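Local atomic coordinates of transcriptional regulator, LysR family (Vibrio cholerae, PDB entry 3SZP), a protein that activates virulence genes in Vibrio cholerae and, as a LysR-type transcription factor, probably binds specific DNA sequences through a winged helix-turn-helix. Residues 6-11 against 30-35; 13-18 against 22-27; 41-46 against 62-67. One frame throughout, in Å; residues are numbered along the deposited sequence.

Interaction 1 (6-11 against 30-35); sequences LNLFRL and ATITRR
Leu8 on helix 3-15 reaches across to Arg35 and Ile32 on helix 29-43. These three residues make the contact, and Leu8 buries more surface in it than either partner. Its CA-CB bond points at the other helix, and its CG stands anti to the backbone N (chi1 174°). That sends CD2 over the middle of the Arg35 guanidinium, 4.0 Å above the plane. The Leu8 CB lies near one corner of the same face, 3.9 Å from Arg35 NH2. The two side chains cross at about a right angle, and the flat guanidinium turns one face to the leucine.

Arg35 gets there through a bend at chi3 (49°), which turns the guanidinium back over Leu8. Its charge is engaged by Asp5, which forms a salt bridge with NE. One face of the group packs on Leu8, while NE pairs with Asp5.

Ile32, one turn earlier on helix 29-43, uses its CG2 branch. This methyl meets Leu8 CD2 at 4.0 Å, and here too the side chains are roughly perpendicular. Thr21 of helix 18-25 packs on both Leu8 and Ile32, so helix 18-25 packs against both partners. The backbones come nearest at Leu8 and Ile32, with CA atoms 7.8 Å apart. No hydrogen bond links the two segments. This is helix-to-helix packing within the three-helix core of the helix-turn-helix DNA-binding domain of LysR-type regulators.

Interaction 2 (13-18 against 22-27); sequences VENGSY and SKKTMI
Asn15 at the end of helix 3-15 meets Lys24 on helix 18-25. The Lys24 CD methylene lies 3.2 Å from Asn15 OD1, a close polar-to-aliphatic contact. Lys24 then bends at chi4 (64°), which brings NZ back to 3.5 Å from the same oxygen. At that distance the ammonium is probably attracted to the amide oxygen. The amide nitrogen serves other partners: Asn15 ND2 makes weak hydrogen bonds to Leu11 O and Thr21 OG1.

The backbone link is a single hydrogen bond, from Ser22 N to Tyr18 O, at 2.6 Å. The N-H of residue i+4 bonds to the C=O of residue i, in the first turn of helix 18-25. Ser22 CB also sits 3.2 Å from the carbonyl oxygen of Tyr18.

Side-chain hydroxyls tie the end of this helix to the residues after it. Ser22 OG stands anti to its own N (chi1 176°) and donates to Ile27 O at 2.7 Å, from above the carbonyl plane. The same hydroxyl is hydrogen-bonded to Gln129 of a third subunit. Thr25 OG1 accepts from Ile27 N at 3.0 Å, which makes an ST turn. Met26 between them has positive phi.

Caps and turns shape the link between the helices. Gly16 leaves helix 3-15 with positive phi (93°), a backbone conformation that suits glycine. Ser17 is the N-cap of helix 18-25, its OG bonded to Ser20 N. Tyr18 packs on Ile32 and Ile36 of helix 29-43. Gly16 and Ser17 thus form the tight corner between helices 3-15 and 18-25. The Ser22 and Thr25 bonds shape the start of the turn between helices 18-25 and 29-43, the two helices of the helix-turn-helix.

Interaction 3 (41-46 against 62-67); sequences DSLNLR and ERFYKD
Phe64 on helix 59-83 lies under the end of Leu43, whose CD1 methyl sits over one face of the ring. The methyl carbon is 4.2 Å from the ring centroid and 25° off the normal, a CH-pi contact. It leans toward the outer end of the ring, where CZ is 3.9 Å from Leu43 CD1. The two side chains come from opposite directions, and the methyl settles over the ring face.

Leu45 approaches differently. Its CD1 lies at the ring edge, near the plane, 3.9 Å from Phe64 CE2. Its side chain runs at about a right angle to that of Phe64. Asn44, just past the end of helix 29-43, has positive phi. The CA-CB bonds of both leucines point toward segment 62-67.

Phe9 of helix 3-15 and Leu47 also pack on Phe64, as does Ile82 of the second subunit. Beside it, Arg63 NE makes a salt bridge to Asp67 OD2 along helix 59-83, and Arg63 NH1 pairs with Glu85 of the second subunit.

No hydrogen bond crosses between the segments. The contact is purely apolar. Its hold should therefore come from dispersion and the burial of hydrocarbon, with a small CH-pi share.

In the fold
All three contacts lie in the N-terminal part of the chain, on the same side of the chain's centre, interaction 3 joining the helix-turn-helix domain to helix 59-83. Interaction 2 is nested inside the loop closed by interaction 1, and their centres are about 9 Å apart. They share helix 3-15, and Tyr18 packs against Thr33. Interaction 3 follows in the chain, about 12 Å between centres from interaction 1 and 18 Å from interaction 2. It shares helix 29-43 with interaction 1. Leu6 packs on Phe64 and Val13 on Tyr65. Such packing ties the small helical domain to helix 59-83, and interactions 1 and 3 both touch the second subunit.

Interaction 1 (6-11 against 30-35)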
# COMPACT_ATOMS: atom_id res chain seq x y z
N LEU A 6 22.42 -9.25 -8.33
CA LEU A 6 22.92 -8.33 -7.31
C LEU A 6 22.98 -6.92 -7.90
O LEU A 6 22.57 -5.95 -7.27
CB LEU A 6 24.31 -8.76 -6.84
CG LEU A 6 24.95 -7.89 -5.77
CD1 LEU A 6 24.08 -7.86 -4.50
CD2 LEU A 6 26.36 -8.38 -5.43
N ASN A 7 23.50 -6.82 -9.12
CA ASN A 7 23.54 -5.54 -9.82
C ASN A 7 22.16 -5.00 -10.07
O ASN A 7 21.94 -3.79 -9.99
CB ASN A 7 24.25 -5.65 -11.17
CG ASN A 7 24.56 -4.29 -11.76
OD1 ASN A 7 25.04 -3.40 -11.06
ND2 ASN A 7 24.28 -4.12 -13.04
N LEU A 8 21.24 -5.89 -10.41
CA LEU A 8 19.86 -5.50 -10.69
C LEU A 8 19.23 -4.97 -9.41
O LEU A 8 18.47 -4.00 -9.43
CB LEU A 8 19.03 -6.67 -11.23
CG LEU A 8 17.53 -6.30 -11.38
CD1 LEU A 8 17.39 -5.16 -12.40
CD2 LEU A 8 16.66 -7.49 -11.79
N PHE A 9 19.55 -5.62 -8.30
CA PHE A 9 19.08 -5.18 -6.98
C PHE A 9 19.57 -3.77 -6.72
O PHE A 9 18.79 -2.90 -6.33
CB PHE A 9 19.59 -6.15 -5.91
CG PHE A 9 19.66 -5.55 -4.53
CD1 PHE A 9 18.50 -5.30 -3.79
CD2 PHE A 9 20.89 -5.25 -3.95
CE1 PHE A 9 18.56 -4.77 -2.50
CE2 PHE A 9 20.96 -4.74 -2.65
CZ PHE A 9 19.79 -4.48 -1.93
N ARG A 10 20.85 -3.52 -6.95
CA ARG A 10 21.38 -2.17 -6.83
C ARG A 10 20.59 -1.15 -7.65
O ARG A 10 20.28 -0.06 -7.17
CB ARG A 10 22.85 -2.14 -7.24
CG ARG A 10 23.44 -0.73 -7.29
CD ARG A 10 24.88 -0.73 -7.80
NE ARG A 10 24.98 -1.08 -9.22
CZ ARG A 10 25.11 -0.19 -10.21
NH1 ARG A 10 25.12 1.12 -9.95
NH2 ARG A 10 25.21 -0.60 -11.47
N LEU A 11 20.25 -1.50 -8.90
CA LEU A 11 19.56 -0.57 -9.79
C LEU A 11 18.14 -0.31 -9.31
O LEU A 11 17.62 0.80 -9.44
CB LEU A 11 19.51 -1.11 -11.23
CG LEU A 11 20.80 -1.30 -12.03
CD1 LEU A 11 20.48 -1.76 -13.45
CD2 LEU A 11 21.63 -0.03 -12.06
N ALA A 30 7.80 -8.45 -14.13
CA ALA A 30 7.69 -9.84 -13.69
C ALA A 30 9.06 -10.52 -13.65
O ALA A 30 9.36 -11.29 -12.75
CB ALA A 30 6.71 -10.62 -14.57
N THR A 31 9.89 -10.22 -14.65
CA THR A 31 11.23 -10.79 -14.69
C THR A 31 12.15 -10.18 -13.61
O THR A 31 12.96 -10.89 -13.01
CB THR A 31 11.85 -10.65 -16.11
OG1 THR A 31 11.07 -11.42 -17.04
CG2 THR A 31 13.30 -11.13 -16.14
N ILE A 32 12.01 -8.88 -13.37
CA ILE A 32 12.72 -8.23 -12.27
C ILE A 32 12.35 -8.87 -10.93
O ILE A 32 13.22 -9.14 -10.10
CB ILE A 32 12.41 -6.72 -12.16
CG1 ILE A 32 12.95 -5.97 -13.38
CG2 ILE A 32 13.00 -6.14 -10.85
CD1 ILE A 32 12.71 -4.44 -13.32
N THR A 33 11.06 -9.10 -10.73
CA THR A 33 10.59 -9.72 -9.50
C THR A 33 11.18 -11.10 -9.33
O THR A 33 11.58 -11.49 -8.23
CB THR A 33 9.07 -9.86 -9.52
OG1 THR A 33 8.47 -8.56 -9.50
CG2 THR A 33 8.59 -10.64 -8.29
N ARG A 34 11.21 -11.84 -10.43
CA ARG A 34 11.69 -13.21 -10.42
C ARG A 34 13.17 -13.24 -10.08
O ARG A 34 13.62 -14.11 -9.34
CB ARG A 34 11.48 -13.81 -11.81
CG ARG A 34 11.55 -15.32 -11.89
CD ARG A 34 10.81 -15.81 -13.16
NE ARG A 34 11.43 -15.34 -14.40
CZ ARG A 34 10.75 -14.83 -15.43
NH1 ARG A 34 9.42 -14.71 -15.37
NH2 ARG A 34 11.39 -14.45 -16.53
N ARG A 35 13.91 -12.28 -10.61
CA ARG A 35 15.35 -12.26 -10.47
C ARG A 35 15.76 -11.78 -9.08
O ARG A 35 16.75 -12.26 -8.54
CB ARG A 35 16.02 -11.46 -11.60
CG ARG A 35 15.96 -12.17 -12.97
CD ARG A 35 16.65 -11.38 -14.08
NE ARG A 35 17.97 -10.95 -13.64
CZ ARG A 35 18.67 -9.96 -14.20
NH1 ARG A 35 18.18 -9.30 -15.25
NH2 ARG A 35 19.85 -9.63 -13.69

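Interaction 2 (13-18 against 22-27)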
# COMPACT_ATOMS: atom_id res chain seq x y z
N VAL A 13 17.19 -0.27 -6.21
CA VAL A 13 17.29 0.65 -5.09
C VAL A 13 17.50 2.08 -5.59
O VAL A 13 16.88 3.01 -5.09
CB VAL A 13 18.46 0.27 -4.14
CG1 VAL A 13 18.61 1.30 -3.03
CG2 VAL A 13 18.24 -1.10 -3.56
N GLU A 14 18.36 2.24 -6.59
CA GLU A 14 18.64 3.56 -7.13
C GLU A 14 17.41 4.21 -7.78
O GLU A 14 17.18 5.41 -7.61
CB GLU A 14 19.78 3.49 -8.13
CG GLU A 14 21.11 3.22 -7.47
CD GLU A 14 22.21 3.00 -8.48
OE1 GLU A 14 21.93 3.07 -9.71
OE2 GLU A 14 23.36 2.76 -8.03
N ASN A 15 16.64 3.42 -8.51
CA ASN A 15 15.44 3.94 -9.16
C ASN A 15 14.24 4.05 -8.21
O ASN A 15 13.39 4.93 -8.36
CB ASN A 15 15.08 3.08 -10.38
CG ASN A 15 16.15 3.14 -11.46
OD1 ASN A 15 16.40 4.20 -12.05
ND2 ASN A 15 16.77 2.01 -11.75
N GLY A 16 14.19 3.15 -7.23
CA GLY A 16 13.18 3.23 -6.20
C GLY A 16 11.91 2.43 -6.44
O GLY A 16 11.01 2.45 -5.60
N SER A 17 11.83 1.74 -7.58
CA SER A 17 10.71 0.85 -7.87
C SER A 17 11.03 -0.11 -9.02
O SER A 17 11.97 0.11 -9.79
CB SER A 17 9.45 1.65 -8.20
OG SER A 17 9.47 2.12 -9.54
N TYR A 18 10.24 -1.17 -9.14
CA TYR A 18 10.44 -2.15 -10.21
C TYR A 18 10.03 -1.57 -11.55
O TYR A 18 10.71 -1.78 -12.55
CB TYR A 18 9.64 -3.43 -9.95
CG TYR A 18 10.21 -4.35 -8.89
CD1 TYR A 18 11.44 -4.11 -8.31
CD2 TYR A 18 9.49 -5.47 -8.47
CE1 TYR A 18 11.94 -4.96 -7.33
CE2 TYR A 18 9.98 -6.32 -7.50
CZ TYR A 18 11.20 -6.06 -6.93
OH TYR A 18 11.69 -6.92 -5.95
N SER A 22 12.20 -1.16 -14.61
CA SER A 22 11.76 -1.83 -15.82
C SER A 22 11.88 -0.87 -17.00
O SER A 22 12.39 -1.23 -18.07
CB SER A 22 10.31 -2.29 -15.64
OG SER A 22 9.77 -2.87 -16.81
N LYS A 23 11.42 0.36 -16.80
CA LYS A 23 11.49 1.40 -17.81
C LYS A 23 12.92 1.61 -18.33
O LYS A 23 13.16 1.60 -19.53
CB LYS A 23 10.92 2.71 -17.27
CG LYS A 23 9.39 2.81 -17.28
CD LYS A 23 8.88 3.50 -16.03
CE LYS A 23 7.69 4.39 -16.30
NZ LYS A 23 6.49 3.65 -16.81
N LYS A 24 13.87 1.80 -17.42
CA LYS A 24 15.23 2.11 -17.82
C LYS A 24 15.98 0.94 -18.47
O LYS A 24 16.75 1.15 -19.39
CB LYS A 24 16.03 2.66 -16.64
CG LYS A 24 15.65 4.08 -16.24
CD LYS A 24 16.65 4.66 -15.24
CE LYS A 24 16.46 6.16 -15.04
NZ LYS A 24 15.13 6.49 -14.43
N THR A 25 15.73 -0.27 -18.00
CA THR A 25 16.46 -1.46 -18.44
C THR A 25 15.74 -2.27 -19.53
O THR A 25 16.33 -3.18 -20.12
CB THR A 25 16.64 -2.44 -17.28
OG1 THR A 25 15.35 -2.89 -16.85
CG2 THR A 25 17.38 -1.77 -16.10
N MET A 26 14.46 -1.98 -19.76
CA MET A 26 13.62 -2.81 -20.63
C MET A 26 13.51 -4.26 -20.13
O MET A 26 13.31 -5.19 -20.92
CB MET A 26 14.09 -2.76 -22.09
CG MET A 26 14.14 -1.37 -22.72
SD MET A 26 14.20 -1.41 -24.55
CE MET A 26 14.86 0.24 -24.89
N ILE A 27 13.64 -4.45 -18.82
CA ILE A 27 13.35 -5.75 -18.21
C ILE A 27 11.93 -5.70 -17.66
O ILE A 27 11.64 -4.84 -16.83
CB ILE A 27 14.31 -6.09 -17.05
CG1 ILE A 27 15.77 -5.97 -17.49
CG2 ILE A 27 14.01 -7.49 -16.56
CD1 ILE A 27 16.83 -6.29 -16.40

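Interaction 3 (41-46 against 62-67)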
# COMPACT_ATOMS: atom_id res chain seq x y z
N ASP A 41 16.78 -16.03 -2.65
CA ASP A 41 16.88 -17.49 -2.51
C ASP A 41 18.33 -17.96 -2.48
O ASP A 41 18.67 -18.88 -1.73
CB ASP A 41 16.14 -18.22 -3.65
CG ASP A 41 14.62 -18.18 -3.49
OD1 ASP A 41 14.13 -17.91 -2.38
OD2 ASP A 41 13.91 -18.42 -4.48
N SER A 42 19.21 -17.33 -3.27
CA SER A 42 20.61 -17.76 -3.26
C SER A 42 21.35 -17.33 -1.99
O SER A 42 22.29 -18.00 -1.58
CB SER A 42 21.36 -17.28 -4.50
OG SER A 42 21.83 -15.95 -4.33
N LEU A 43 20.92 -16.23 -1.38
CA LEU A 43 21.55 -15.73 -0.14
C LEU A 43 20.83 -16.25 1.10
O LEU A 43 21.31 -16.09 2.21
CB LEU A 43 21.52 -14.20 -0.12
CG LEU A 43 22.15 -13.47 -1.31
CD1 LEU A 43 21.86 -11.99 -1.24
CD2 LEU A 43 23.65 -13.71 -1.33
N ASN A 44 19.65 -16.83 0.89
CA ASN A 44 18.74 -17.11 2.00
C ASN A 44 18.55 -15.88 2.85
O ASN A 44 18.58 -15.96 4.07
CB ASN A 44 19.28 -18.26 2.84
CG ASN A 44 19.20 -19.58 2.11
OD1 ASN A 44 18.22 -19.86 1.42
ND2 ASN A 44 20.25 -20.38 2.23
N LEU A 45 18.37 -14.74 2.20
CA LEU A 45 18.18 -13.47 2.88
C LEU A 45 17.16 -12.62 2.16
O LEU A 45 17.24 -12.45 0.95
CB LEU A 45 19.49 -12.69 2.96
CG LEU A 45 20.50 -13.13 4.01
CD1 LEU A 45 21.81 -12.36 3.82
CD2 LEU A 45 19.96 -12.94 5.41
N ARG A 46 16.21 -12.07 2.90
CA ARG A 46 15.29 -11.09 2.36
C ARG A 46 16.04 -9.77 2.28
O ARG A 46 16.61 -9.31 3.25
CB ARG A 46 14.06 -10.97 3.26
CG ARG A 46 12.92 -10.10 2.74
CD ARG A 46 11.73 -10.19 3.72
NE ARG A 46 10.65 -9.27 3.38
CZ ARG A 46 9.71 -9.51 2.47
NH1 ARG A 46 9.69 -10.65 1.78
NH2 ARG A 46 8.76 -8.60 2.24
N GLU A 62 20.13 -3.32 3.18
CA GLU A 62 20.84 -2.08 3.45
C GLU A 62 22.35 -2.30 3.44
O GLU A 62 23.10 -1.51 2.87
CB GLU A 62 20.38 -1.54 4.81
CG GLU A 62 20.47 -0.03 4.95
CD GLU A 62 19.49 0.71 4.05
OE1 GLU A 62 18.39 1.10 4.52
OE2 GLU A 62 19.83 0.94 2.87
N ARG A 63 22.79 -3.38 4.06
CA ARG A 63 24.20 -3.75 4.09
C ARG A 63 24.73 -4.09 2.68
O ARG A 63 25.83 -3.68 2.31
CB ARG A 63 24.38 -4.93 5.05
CG ARG A 63 25.80 -5.41 5.22
CD ARG A 63 26.58 -4.52 6.17
NE ARG A 63 27.98 -4.93 6.19
CZ ARG A 63 28.47 -5.87 7.00
NH1 ARG A 63 27.69 -6.50 7.88
NH2 ARG A 63 29.77 -6.17 6.93
N PHE A 64 23.95 -4.85 1.91
CA PHE A 64 24.37 -5.20 0.55
C PHE A 64 24.49 -3.97 -0.36
O PHE A 64 25.47 -3.83 -1.09
CB PHE A 64 23.45 -6.26 -0.07
CG PHE A 64 23.81 -7.67 0.31
CD1 PHE A 64 24.77 -8.37 -0.41
CD2 PHE A 64 23.19 -8.30 1.39
CE1 PHE A 64 25.11 -9.67 -0.09
CE2 PHE A 64 23.52 -9.60 1.73
CZ PHE A 64 24.50 -10.29 0.99
N TYR A 65 23.51 -3.09 -0.30
CA TYR A 65 23.52 -1.89 -1.13
C TYR A 65 24.72 -1.01 -0.81
O TYR A 65 25.50 -0.68 -1.70
CB TYR A 65 22.23 -1.09 -0.95
CG TYR A 65 22.21 0.21 -1.72
CD1 TYR A 65 22.18 0.22 -3.11
CD2 TYR A 65 22.23 1.43 -1.06
CE1 TYR A 65 22.17 1.41 -3.83
CE2 TYR A 65 22.21 2.63 -1.76
CZ TYR A 65 22.18 2.62 -3.15
OH TYR A 65 22.16 3.81 -3.85
N LYS A 66 24.87 -0.63 0.45
CA LYS A 66 25.95 0.26 0.87
C LYS A 66 27.32 -0.31 0.52
O LYS A 66 28.14 0.37 -0.07
CB LYS A 66 25.84 0.57 2.37
CG LYS A 66 26.75 1.70 2.86
CD LYS A 66 26.57 2.97 1.99
CE LYS A 66 27.07 4.25 2.69
NZ LYS A 66 28.51 4.21 3.11
N ASP A 67 27.55 -1.57 0.87
CA ASP A 67 28.87 -2.20 0.75
C ASP A 67 29.27 -2.59 -0.67
O ASP A 67 30.38 -2.30 -1.10
CB ASP A 67 28.97 -3.44 1.65
CG ASP A 67 29.16 -3.08 3.11
OD1 ASP A 67 28.87 -1.91 3.45
OD2 ASP A 67 29.61 -3.94 3.91